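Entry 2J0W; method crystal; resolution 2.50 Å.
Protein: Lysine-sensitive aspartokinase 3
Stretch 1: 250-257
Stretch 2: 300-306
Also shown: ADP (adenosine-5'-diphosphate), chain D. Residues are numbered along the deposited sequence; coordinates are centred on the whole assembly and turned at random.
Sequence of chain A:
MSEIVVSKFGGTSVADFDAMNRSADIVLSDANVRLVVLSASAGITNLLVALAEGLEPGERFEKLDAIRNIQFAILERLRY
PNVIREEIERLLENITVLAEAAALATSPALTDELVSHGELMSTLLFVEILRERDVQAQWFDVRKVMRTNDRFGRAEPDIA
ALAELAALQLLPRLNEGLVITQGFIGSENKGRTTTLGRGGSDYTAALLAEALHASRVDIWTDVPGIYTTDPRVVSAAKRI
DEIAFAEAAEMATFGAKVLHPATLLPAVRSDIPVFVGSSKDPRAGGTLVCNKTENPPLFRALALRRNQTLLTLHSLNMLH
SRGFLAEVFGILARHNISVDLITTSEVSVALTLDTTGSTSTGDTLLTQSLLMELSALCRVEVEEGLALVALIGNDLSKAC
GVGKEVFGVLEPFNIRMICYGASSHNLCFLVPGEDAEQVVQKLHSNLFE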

ATOM      1  N   GLU A 250      17.085   6.533  -2.949  1.00 53.63           N
ATOM      2  CA  GLU A 250      16.151   6.077  -1.935  1.00 57.97           C
ATOM      3  C   GLU A 250      16.627   6.388  -0.521  1.00 62.05           C
ATOM      4  O   GLU A 250      15.806   6.542   0.391  1.00 63.28           O
ATOM      5  N   MET A 251      17.944   6.482  -0.337  1.00 61.99           N
ATOM      6  CA  MET A 251      18.511   6.814   0.972  1.00 59.95           C
ATOM      7  C   MET A 251      18.107   8.238   1.304  1.00 58.01           C
ATOM      8  O   MET A 251      17.634   8.522   2.407  1.00 59.33           O
ATOM      9  N   ALA A 252      18.296   9.133   0.341  1.00 51.69           N
ATOM     10  CA  ALA A 252      17.954  10.527   0.554  1.00 52.14           C
ATOM     11  C   ALA A 252      16.461  10.629   0.824  1.00 49.35           C
ATOM     12  O   ALA A 252      16.037  11.207   1.826  1.00 46.44           O
ATOM     13  N   THR A 253      15.675  10.027  -0.060  1.00 45.19           N
ATOM     14  CA  THR A 253      14.233  10.070   0.056  1.00 43.94           C
ATOM     15  C   THR A 253      13.704   9.630   1.405  1.00 42.75           C
ATOM     16  O   THR A 253      12.715  10.177   1.893  1.00 43.87           O
ATOM     17  N   PHE A 254      14.359   8.656   2.022  1.00 41.14           N
ATOM     18  CA  PHE A 254      13.890   8.167   3.310  1.00 40.10           C
ATOM     19  C   PHE A 254      14.586   8.719   4.538  1.00 39.77           C
ATOM     20  O   PHE A 254      14.385   8.213   5.644  1.00 43.13           O
ATOM     21  N   GLY A 255      15.400   9.756   4.369  1.00 36.51           N
ATOM     22  CA  GLY A 255      16.043  10.320   5.539  1.00 37.50           C
ATOM     23  C   GLY A 255      17.512  10.666   5.460  1.00 41.72           C
ATOM     24  O   GLY A 255      18.032  11.255   6.407  1.00 44.94           O
ATOM     25  N   ALA A 256      18.184  10.314   4.365  1.00 39.51           N
ATOM     26  CA  ALA A 256      19.608  10.614   4.224  1.00 40.94           C
ATOM     27  C   ALA A 256      19.832  12.104   3.930  1.00 45.47           C
ATOM     28  O   ALA A 256      20.199  12.494   2.811  1.00 49.64           O
ATOM     29  N   LYS A 257      19.622  12.925   4.956  1.00 45.95           N
ATOM     30  CA  LYS A 257      19.758  14.380   4.873  1.00 49.21           C
ATOM     31  C   LYS A 257      20.941  14.885   4.025  1.00 47.31           C
ATOM     32  O   LYS A 257      20.813  15.896   3.330  1.00 40.15           O
ATOM     33  N   ARG A 300      22.853  -1.914   2.291  1.00 64.43           N
ATOM     34  CA  ARG A 300      23.801  -0.803   2.234  1.00 62.74           C
ATOM     35  C   ARG A 300      23.724   0.030   3.490  1.00 61.09           C
ATOM     36  O   ARG A 300      24.736   0.282   4.134  1.00 61.72           O
ATOM     37  N   ALA A 301      22.515   0.456   3.837  1.00 61.58           N
ATOM     38  CA  ALA A 301      22.354   1.304   5.002  1.00 59.33           C
ATOM     39  C   ALA A 301      20.941   1.407   5.530  1.00 57.69           C
ATOM     40  O   ALA A 301      20.016   0.787   5.023  1.00 59.61           O
ATOM     41  N   LEU A 302      20.802   2.212   6.573  1.00 55.89           N
ATOM     42  CA  LEU A 302      19.528   2.471   7.211  1.00 54.99           C
ATOM     43  C   LEU A 302      19.329   3.981   7.155  1.00 54.63           C
ATOM     44  O   LEU A 302      20.286   4.744   7.271  1.00 56.31           O
ATOM     45  N   ALA A 303      18.086   4.404   6.960  1.00 54.20           N
ATOM     46  CA  ALA A 303      17.746   5.822   6.885  1.00 46.99           C
ATOM     47  C   ALA A 303      16.565   6.095   7.803  1.00 45.32           C
ATOM     48  O   ALA A 303      15.623   5.301   7.881  1.00 43.75           O
ATOM     49  N   LEU A 304      16.625   7.226   8.495  1.00 47.26           N
ATOM     50  CA  LEU A 304      15.575   7.627   9.421  1.00 48.86           C
ATOM     51  C   LEU A 304      14.893   8.904   8.940  1.00 49.70           C
ATOM     52  O   LEU A 304      15.558   9.853   8.531  1.00 49.89           O
ATOM     53  N   ARG A 305      13.564   8.913   8.962  1.00 51.68           N
ATOM     54  CA  ARG A 305      12.789  10.091   8.563  1.00 50.96           C
ATOM     55  C   ARG A 305      11.838  10.369   9.725  1.00 52.50           C
ATOM     56  O   ARG A 305      10.891   9.624   9.970  1.00 53.01           O
ATOM     57  N   ARG A 306      12.118  11.445  10.447  1.00 56.12           N
ATOM     58  CA  ARG A 306      11.347  11.835  11.622  1.00 55.65           C
ATOM     59  C   ARG A 306      10.088  12.654  11.392  1.00 51.86           C
ATOM     60  O   ARG A 306       9.902  13.262  10.340  1.00 45.73           O
TER

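The end of a helix, residues 250-253, and the turn that follows it pack against a strand, residues 300-306. The contact is modest, burying 369 Å² with both sides summed. From Ala301 to Arg305 the strand alternates: the CA-to-CB bonds of Ala301, Ala303 and Arg305 point toward the other stretch, those of Leu302 and Leu304 away. Arg300 also starts toward it, but its end leads away. Ala301 and Ala303 present only methyl groups to the other stretch.

Met251 starts sideways, but its end comes nearer to the strand. Its chi angles are m, t and p (-79°, -168°, 78°). Chi2 is extended, and the chi3 turn places the methyl against Ala301, with CE of Met251 3.4 Å from CB of Ala301. The same methyl lies beside the bound nucleotide, with Met251 CE 3.6 Å from N6 of ADP. Met251 therefore fills space between the strand and the adenine end of the ligand.

Ala303 sits at the middle of the contact. Ala303 CB is 3.6 Å from Phe254 O and 3.8 Å from Met251 O, so the small methyl packs against backbone carbonyls of the last turn of the helix and the residue after it. It also meets a side chain: CB of Phe254 is 4.1 Å from CB of Ala303.

Phe254 is the first residue to leave helical phi/psi. Phe254 N still hydrogen-bonds to Glu250 O at 3.0 Å. Its side chain points sideways in the m rotamer (chi1 -63°, chi2 127°). This brings the ring near the end of Arg305, with Phe254 CD2 3.8 Å from Arg305 NH1. The approach is oblique.

Arg305 makes the polar link between the stretches. Chi1 and chi2 are both t, at -153° and 166°, and carry the chain out from the strand. Chi3 then turns to p, at 74°. The guanidinium reaches past the turn to the helix end, where Arg305 NH1 donates a hydrogen bond to Thr253 O at 2.8 Å. The acceptor lies at the guanidinium edge, near its plane, as suits an N-H donor. NE and NH2 of Arg305 are hydrogen-bonded just outside the stretches, and NH1 also has a partner elsewhere in the structure. Thr253 itself is m at chi1 and points away; its carbonyl supplies the bond.

Gly255 has positive phi (136°) and lies against the strand, its CA 4.4 Å from CA of Arg305. Gly255 CA is 3.1 Å from Leu304 O, a CA-H...O contact. A CB on Gly255 would point toward the strand and fall 1.9 Å from Leu304 O, a clash. The backbone angles by themselves also call for glycine.

Lys257 does not touch the strand. Its chain is t, t, t, then m at chi4, and this nearly extended form leads its end away to the ADP phosphate. Lys257 NZ donates a hydrogen bond to O1A of ADP at 2.9 Å and a weak one to O2A of ADP at 3.1 Å. Ala256 lies near the base, with Ala256 CA 3.9 Å from N7 of ADP.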

ATOM      1  CB  GLU A 250      15.869   4.578  -2.103  1.00 53.91           C
ATOM      2  CG  GLU A 250      14.756   4.283  -3.115  1.00 67.59           C
ATOM      3  CD  GLU A 250      14.307   2.820  -3.129  1.00 72.67           C
ATOM      4  OE1 GLU A 250      14.290   2.188  -2.049  1.00 72.21           O
ATOM      5  OE2 GLU A 250      13.952   2.309  -4.219  1.00 68.74           O
ATOM      6  CB  MET A 251      20.041   6.741   0.961  1.00 59.33           C
ATOM      7  CG  MET A 251      20.621   5.338   1.057  1.00 59.26           C
ATOM      8  SD  MET A 251      22.391   5.376   1.386  1.00 53.63           S
ATOM      9  CE  MET A 251      22.393   5.756   3.186  1.00 40.60           C
ATOM     10  CB  ALA A 252      18.332  11.360  -0.669  1.00 49.94           C
ATOM     11  CB  THR A 253      13.570   9.217  -1.031  1.00 47.77           C
ATOM     12  OG1 THR A 253      13.967   9.700  -2.320  1.00 47.84           O
ATOM     13  CG2 THR A 253      12.049   9.300  -0.919  1.00 51.37           C
ATOM     14  CB  PHE A 254      13.919   6.642   3.330  1.00 42.31           C
ATOM     15  CG  PHE A 254      13.003   6.018   2.312  1.00 52.63           C
ATOM     16  CD1 PHE A 254      13.478   5.068   1.413  1.00 54.15           C
ATOM     17  CD2 PHE A 254      11.674   6.412   2.223  1.00 48.63           C
ATOM     18  CE1 PHE A 254      12.639   4.524   0.437  1.00 51.25           C
ATOM     19  CE2 PHE A 254      10.828   5.873   1.249  1.00 47.48           C
ATOM     20  CZ  PHE A 254      11.314   4.929   0.356  1.00 46.35           C
ATOM     21  CB  ALA A 256      20.211   9.766   3.121  1.00 42.87           C
ATOM     22  CB  LYS A 257      19.838  14.946   6.303  1.00 55.51           C
ATOM     23  CG  LYS A 257      19.864  16.463   6.432  1.00 55.43           C
ATOM     24  CD  LYS A 257      19.887  16.840   7.914  1.00 60.87           C
ATOM     25  CE  LYS A 257      19.562  18.316   8.160  1.00 54.97           C
ATOM     26  NZ  LYS A 257      20.610  19.241   7.658  1.00 62.03           N
ATOM     27  CB  ARG A 300      23.523   0.125   1.055  1.00 63.03           C
ATOM     28  CG  ARG A 300      24.026  -0.345  -0.286  1.00 69.86           C
ATOM     29  CD  ARG A 300      25.480   0.010  -0.563  1.00 62.78           C
ATOM     30  NE  ARG A 300      25.750  -0.210  -1.982  1.00 67.30           N
ATOM     31  CZ  ARG A 300      26.943  -0.142  -2.565  1.00 74.41           C
ATOM     32  NH1 ARG A 300      28.024   0.145  -1.853  1.00 74.14           N
ATOM     33  NH2 ARG A 300      27.047  -0.360  -3.871  1.00 77.92           N
ATOM     34  CB  ALA A 301      22.867   2.688   4.676  1.00 58.02           C
ATOM     35  CB  LEU A 302      19.557   2.009   8.666  1.00 56.77           C
ATOM     36  CG  LEU A 302      19.876   0.529   8.885  1.00 58.72           C
ATOM     37  CD1 LEU A 302      20.053   0.271  10.367  1.00 39.93           C
ATOM     38  CD2 LEU A 302      18.758  -0.336   8.310  1.00 58.11           C
ATOM     39  CB  ALA A 303      17.399   6.201   5.457  1.00 26.30           C
ATOM     40  CB  LEU A 304      16.188   7.858  10.799  1.00 46.23           C
ATOM     41  CG  LEU A 304      15.320   8.458  11.903  1.00 57.41           C
ATOM     42  CD1 LEU A 304      14.309   7.428  12.414  1.00 53.43           C
ATOM     43  CD2 LEU A 304      16.239   8.911  13.034  1.00 59.61           C
ATOM     44  CB  ARG A 305      12.006   9.822   7.277  1.00 50.17           C
ATOM     45  CG  ARG A 305      11.741  11.076   6.468  1.00 51.49           C
ATOM     46  CD  ARG A 305      11.283  10.760   5.046  1.00 50.84           C
ATOM     47  NE  ARG A 305       9.906  10.267   4.987  1.00 45.45           N
ATOM     48  CZ  ARG A 305       9.340   9.820   3.872  1.00 44.93           C
ATOM     49  NH1 ARG A 305      10.034   9.807   2.737  1.00 40.19           N
ATOM     50  NH2 ARG A 305       8.090   9.385   3.885  1.00 48.59           N
ATOM     51  CB  ARG A 306      12.241  12.620  12.575  1.00 60.55           C
ATOM     52  CG  ARG A 306      13.270  11.790  13.277  1.00 74.24           C
ATOM     53  CD  ARG A 306      13.339  12.224  14.714  1.00 86.66           C
ATOM     54  NE  ARG A 306      13.878  11.180  15.571  1.00 96.15           N
ATOM     55  CZ  ARG A 306      13.254  10.721  16.650  1.00103.46           C
ATOM     56  NH1 ARG A 306      12.069  11.216  16.995  1.00 97.36           N
ATOM     57  NH2 ARG A 306      13.824   9.784  17.394  1.00110.71           N
TER
HETATM   58  PB  ADP D 820      25.159  20.680   4.105  1.00 54.19           P
HETATM   59  O1B ADP D 820      26.553  20.377   3.705  1.00 58.10           O
HETATM   60  O2B ADP D 820      24.976  22.127   4.489  1.00 57.23           O
HETATM   61  O3B ADP D 820      24.140  20.276   2.988  1.00 61.57           O
HETATM   62  PA  ADP D 820      23.609  19.106   5.997  1.00 48.62           P
HETATM   63  O1A ADP D 820      23.524  19.297   7.466  1.00 40.42           O
HETATM   64  O2A ADP D 820      22.422  19.549   5.203  1.00 47.24           O
HETATM   65  O3A ADP D 820      24.888  19.824   5.423  1.00 40.30           O
HETATM   66  O5' ADP D 820      23.880  17.519   5.891  1.00 49.04           O
HETATM   67  C5' ADP D 820      25.069  16.762   6.284  1.00 39.04           C
HETATM   68  C4' ADP D 820      24.645  15.837   7.411  1.00 39.60           C
HETATM   69  O4' ADP D 820      23.581  14.880   7.135  1.00 46.89           O
HETATM   70  C3' ADP D 820      25.689  14.974   8.069  1.00 48.89           C
HETATM   71  O3' ADP D 820      26.508  15.924   8.787  1.00 52.51           O
HETATM   72  C2' ADP D 820      24.818  14.071   8.916  1.00 46.84           C
HETATM   73  O2' ADP D 820      24.452  14.696  10.134  1.00 53.91           O
HETATM   74  C1' ADP D 820      23.616  13.823   8.078  1.00 50.60           C
HETATM   75  N9  ADP D 820      23.483  12.405   7.492  1.00 54.44           N
HETATM   76  C8  ADP D 820      22.330  11.712   7.613  1.00 55.18           C
HETATM   77  N7  ADP D 820      22.337  10.510   7.075  1.00 55.99           N
HETATM   78  C5  ADP D 820      23.570  10.413   6.559  1.00 52.39           C
HETATM   79  C6  ADP D 820      24.195   9.324   5.845  1.00 55.22           C
HETATM   80  N6  ADP D 820      23.611   8.212   5.557  1.00 55.44           N
HETATM   81  N1  ADP D 820      25.524   9.568   5.453  1.00 59.68           N
HETATM   82  C2  ADP D 820      26.200  10.766   5.741  1.00 57.86           C
HETATM   83  N3  ADP D 820      25.608  11.790   6.419  1.00 52.07           N
HETATM   84  C4  ADP D 820      24.326  11.576   6.802  1.00 49.01           C